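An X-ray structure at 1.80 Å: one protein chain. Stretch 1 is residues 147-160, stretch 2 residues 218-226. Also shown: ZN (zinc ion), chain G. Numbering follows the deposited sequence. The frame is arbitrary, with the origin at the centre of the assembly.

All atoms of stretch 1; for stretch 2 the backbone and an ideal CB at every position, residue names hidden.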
# COMPACT_ATOMS: atom_id res chain seq x y z
N GLU A 147 30.75 6.89 -28.68
CA GLU A 147 31.65 6.49 -27.60
C GLU A 147 30.92 6.36 -26.27
O GLU A 147 31.09 5.37 -25.57
CB GLU A 147 32.81 7.48 -27.47
CG GLU A 147 33.49 7.45 -26.11
CD GLU A 147 34.98 7.70 -26.19
OE1 GLU A 147 35.46 8.07 -27.28
OE2 GLU A 147 35.67 7.52 -25.17
N GLU A 148 30.09 7.35 -25.92
CA GLU A 148 29.45 7.35 -24.60
C GLU A 148 28.15 6.55 -24.54
O GLU A 148 27.70 6.22 -23.45
CB GLU A 148 29.20 8.78 -24.11
CG GLU A 148 28.97 9.80 -25.19
CD GLU A 148 29.22 11.21 -24.69
OE1 GLU A 148 30.32 11.46 -24.16
OE2 GLU A 148 28.31 12.06 -24.83
N TYR A 149 27.56 6.24 -25.69
CA TYR A 149 26.42 5.33 -25.70
C TYR A 149 26.90 3.91 -25.41
O TYR A 149 26.14 3.07 -24.94
CB TYR A 149 25.66 5.39 -27.03
CG TYR A 149 24.59 4.33 -27.16
CD1 TYR A 149 23.34 4.48 -26.55
CD2 TYR A 149 24.82 3.17 -27.90
CE1 TYR A 149 22.36 3.50 -26.67
CE2 TYR A 149 23.85 2.19 -28.02
CZ TYR A 149 22.62 2.36 -27.40
OH TYR A 149 21.66 1.39 -27.52
N ILE A 150 28.18 3.65 -25.70
CA ILE A 150 28.78 2.35 -25.42
C ILE A 150 29.19 2.24 -23.94
O ILE A 150 29.08 1.17 -23.35
CB ILE A 150 30.00 2.09 -26.34
CG1 ILE A 150 29.54 1.95 -27.80
CG2 ILE A 150 30.73 0.82 -25.94
CD1 ILE A 150 30.67 1.92 -28.80
N LYS A 151 29.62 3.35 -23.35
CA LYS A 151 29.90 3.38 -21.91
C LYS A 151 28.61 3.27 -21.10
O LYS A 151 28.57 2.61 -20.06
CB LYS A 151 30.66 4.66 -21.51
CG LYS A 151 31.64 5.17 -22.54
CD LYS A 151 31.95 6.65 -22.34
CE LYS A 151 33.37 6.89 -21.89
NZ LYS A 151 33.80 8.28 -22.25
N LEU A 152 27.56 3.94 -21.58
CA LEU A 152 26.24 3.87 -20.95
C LEU A 152 25.77 2.42 -20.89
O LEU A 152 25.38 1.92 -19.84
CB LEU A 152 25.23 4.73 -21.72
CG LEU A 152 23.77 4.63 -21.28
CD1 LEU A 152 23.62 5.01 -19.81
CD2 LEU A 152 22.87 5.51 -22.15
N LYS A 153 25.84 1.75 -22.04
CA LYS A 153 25.44 0.36 -22.17
C LYS A 153 26.28 -0.55 -21.27
O LYS A 153 25.79 -1.53 -20.72
CB LYS A 153 25.54 -0.10 -23.62
CG LYS A 153 24.32 -0.85 -24.14
CD LYS A 153 23.17 0.11 -24.43
CE LYS A 153 21.97 -0.63 -25.01
NZ LYS A 153 21.71 -1.93 -24.32
N LEU A 154 27.56 -0.20 -21.11
CA LEU A 154 28.45 -1.01 -20.30
C LEU A 154 28.12 -0.91 -18.81
O LEU A 154 28.08 -1.93 -18.12
CB LEU A 154 29.91 -0.62 -20.54
CG LEU A 154 30.89 -1.77 -20.26
CD1 LEU A 154 30.99 -2.69 -21.46
CD2 LEU A 154 32.26 -1.24 -19.85
N ARG A 155 27.90 0.30 -18.32
CA ARG A 155 27.54 0.49 -16.91
C ARG A 155 26.22 -0.19 -16.59
O ARG A 155 26.12 -0.91 -15.60
CB ARG A 155 27.45 1.98 -16.56
CG ARG A 155 28.76 2.71 -16.63
CD ARG A 155 28.62 4.15 -16.17
NE ARG A 155 29.88 4.88 -16.29
CZ ARG A 155 30.85 4.85 -15.38
NH1 ARG A 155 31.97 5.54 -15.57
NH2 ARG A 155 30.70 4.13 -14.27
N ILE A 156 25.22 0.06 -17.43
CA ILE A 156 23.92 -0.62 -17.31
C ILE A 156 24.11 -2.13 -17.25
O ILE A 156 23.59 -2.79 -16.36
CB ILE A 156 23.00 -0.28 -18.49
CG1 ILE A 156 22.65 1.21 -18.49
CG2 ILE A 156 21.74 -1.14 -18.45
CD1 ILE A 156 21.76 1.63 -19.64
N THR A 157 24.87 -2.67 -18.20
CA THR A 157 25.14 -4.10 -18.26
C THR A 157 25.79 -4.61 -16.98
O THR A 157 25.38 -5.63 -16.43
CB THR A 157 26.03 -4.48 -19.46
OG1 THR A 157 25.39 -4.09 -20.68
CG2 THR A 157 26.30 -5.97 -19.48
N ILE A 158 26.80 -3.88 -16.51
CA ILE A 158 27.51 -4.26 -15.29
C ILE A 158 26.62 -4.13 -14.05
O ILE A 158 26.54 -5.06 -13.25
CB ILE A 158 28.80 -3.43 -15.11
CG1 ILE A 158 29.81 -3.80 -16.19
CG2 ILE A 158 29.39 -3.65 -13.73
CD1 ILE A 158 31.20 -3.22 -16.00
N LYS A 159 25.94 -3.00 -13.90
CA LYS A 159 24.99 -2.81 -12.80
C LYS A 159 23.90 -3.88 -12.77
O LYS A 159 23.55 -4.40 -11.71
CB LYS A 159 24.35 -1.42 -12.88
CG LYS A 159 25.32 -0.29 -12.64
CD LYS A 159 24.70 1.05 -12.98
CE LYS A 159 25.77 2.11 -13.11
NZ LYS A 159 25.18 3.47 -13.05
N HIS A 160 23.38 -4.20 -13.95
CA HIS A 160 22.39 -5.27 -14.10
C HIS A 160 22.96 -6.61 -13.63
O HIS A 160 22.31 -7.34 -12.88
CB HIS A 160 21.92 -5.35 -15.56
CG HIS A 160 20.99 -6.48 -15.85
ND1 HIS A 160 19.62 -6.36 -15.74
CD2 HIS A 160 21.22 -7.75 -16.26
CE1 HIS A 160 19.05 -7.51 -16.07
NE2 HIS A 160 20.01 -8.37 -16.39
N UNK A 218 15.31 12.68 -22.51
CA UNK A 218 16.44 11.78 -22.79
C UNK A 218 17.20 11.37 -21.52
O UNK A 218 17.19 12.09 -20.53
CB UNK A 218 17.41 12.45 -23.77
N UNK A 219 17.84 10.21 -21.58
CA UNK A 219 18.49 9.62 -20.41
C UNK A 219 20.01 9.64 -20.49
O UNK A 219 20.59 9.25 -21.50
CB UNK A 219 18.01 8.18 -20.23
N UNK A 220 20.65 10.10 -19.42
CA UNK A 220 22.10 10.02 -19.29
C UNK A 220 22.48 9.02 -18.20
O UNK A 220 21.63 8.26 -17.72
CB UNK A 220 22.69 11.40 -18.98
N UNK A 221 23.75 9.02 -17.80
CA UNK A 221 24.27 7.99 -16.91
C UNK A 221 24.04 8.31 -15.43
O UNK A 221 24.09 7.42 -14.58
CB UNK A 221 25.77 7.80 -17.17
N UNK A 222 23.78 9.58 -15.13
CA UNK A 222 23.44 9.97 -13.76
C UNK A 222 22.01 9.54 -13.43
O UNK A 222 21.58 9.59 -12.28
CB UNK A 222 23.60 11.48 -13.57
N UNK A 223 21.28 9.10 -14.46
CA UNK A 223 19.90 8.66 -14.31
C UNK A 223 19.78 7.17 -14.00
O UNK A 223 18.94 6.76 -13.20
CB UNK A 223 19.12 8.98 -15.58
N UNK A 224 20.62 6.36 -14.65
CA UNK A 224 20.54 4.91 -14.50
C UNK A 224 20.93 4.46 -13.09
O UNK A 224 21.56 5.21 -12.34
CB UNK A 224 21.44 4.23 -15.53
N UNK A 225 20.55 3.23 -12.75
CA UNK A 225 20.89 2.66 -11.47
C UNK A 225 19.76 1.84 -10.90
O UNK A 225 18.66 1.83 -11.45
CB UNK A 225 21.28 3.76 -10.49
N UNK A 226 20.01 1.15 -9.78
CA UNK A 226 19.00 0.34 -9.09
C UNK A 226 17.82 1.21 -8.69
O UNK A 226 18.03 2.32 -8.20
CB UNK A 226 19.60 -0.34 -7.86
ZN ZN G . 19.87 -10.47 -16.56

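Residues 147-160 form a continuous helix, and residues 218-226 pass along it as an irregular segment, closest in register at Leu 152, Ile 156 and Lys 159.

Position 218 has an ideal CB with no atom of the helix within 5.5 Å, so the helix imposes no choice. Its phi of -61° and psi of 154° are compatible with proline among many others, and Pro 218 is found, making no contact. At 219 CA-to-CB points toward the helix, but again nothing lies within 5.5 Å; a small or medium apolar group would suit the approach to Leu 152. The residue is Val 219, whose CG1 comes no nearer than 5.2 Å to Leu 152 CD2, so it borders the helix without touching it. Position 220 points away, leaving its side chain free of the helix, and a polar residue is as plausible as any other. It is Thr 220, which leaves its side chain off the helix.

Position 221 is more informative. Its CB points toward the helix, 4.4 Å from Leu 152 CD1 and 4.7 Å from Arg 155 CD. An apolar chain could lie against the leucine, a glutamine could reach the guanidinium, and an acid could answer its charge. Glu 221 takes the last course: Arg 155 NE and Glu 221 OE1, 3.2 Å apart, form a salt bridge, although the hydrogen bond within it is weak, with an angle of 123°. The other carboxylate oxygen, OE2, comes within 3.0 Å of Leu 152 N, but the angle is poor because that amide is already directed to Glu 148 O within the helix.

Position 222 points away and 223 is out of reach, so both tolerate polar residues. Thr 222 makes no contact with the helix, while Asp 223 OD2 accepts a weak hydrogen bond from Thr 220 N (3.4 Å).

At 224 CB again points toward the helix, 4.4 Å from Ile 156 CG1 and 4.9 Å from Leu 152 CD1, with Lys 159 NZ at 4.6 Å. The two apolar neighbours favour leucine, isoleucine, valine or methionine, though the nearby amine leaves an acid conceivable. Ile 224 packs its CG2 3.8 Å from Leu 152 CD1 and its CD1 3.6 Å from Ile 156 CG1.

Position 225 has phi 141° and psi 173°, angles at which a CB would be jammed against the preceding carbonyl oxygen. Glycine is called for, and Gly 225 brings its CA to 4.4 Å from Lys 159 CD. Position 226 points sideways, and its phi of -59° admits proline among others; Pro 226 remains beyond contact distance.

Stretch 2 (218-226) PVTETDIGP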
# COMPACT_ATOMS: atom_id res chain seq x y z
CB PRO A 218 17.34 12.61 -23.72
CG PRO A 218 16.85 14.03 -23.59
CD PRO A 218 15.39 13.91 -23.32
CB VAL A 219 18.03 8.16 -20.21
CG1 VAL A 219 18.98 7.39 -19.32
CG2 VAL A 219 16.63 8.12 -19.63
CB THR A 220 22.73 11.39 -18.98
OG1 THR A 220 22.21 11.90 -17.75
CG2 THR A 220 22.44 12.37 -20.11
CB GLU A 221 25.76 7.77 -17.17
CG GLU A 221 26.10 7.56 -18.63
CD GLU A 221 27.49 6.99 -18.84
OE1 GLU A 221 28.34 7.14 -17.94
OE2 GLU A 221 27.75 6.43 -19.93
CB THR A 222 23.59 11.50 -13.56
OG1 THR A 222 23.01 11.88 -12.30
CG2 THR A 222 22.89 12.26 -14.67
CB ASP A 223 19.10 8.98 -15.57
CG ASP A 223 18.77 10.45 -15.70
OD1 ASP A 223 18.65 11.13 -14.66
OD2 ASP A 223 18.64 10.94 -16.85
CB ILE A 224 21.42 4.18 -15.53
CG1 ILE A 224 22.90 4.35 -15.18
CG2 ILE A 224 21.13 4.67 -16.93
CD1 ILE A 224 23.84 3.60 -16.10
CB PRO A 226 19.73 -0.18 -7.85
CG PRO A 226 21.19 0.05 -8.11
CD PRO A 226 21.26 1.23 -9.00
O HOH W 1 21.95 -11.06 -17.80
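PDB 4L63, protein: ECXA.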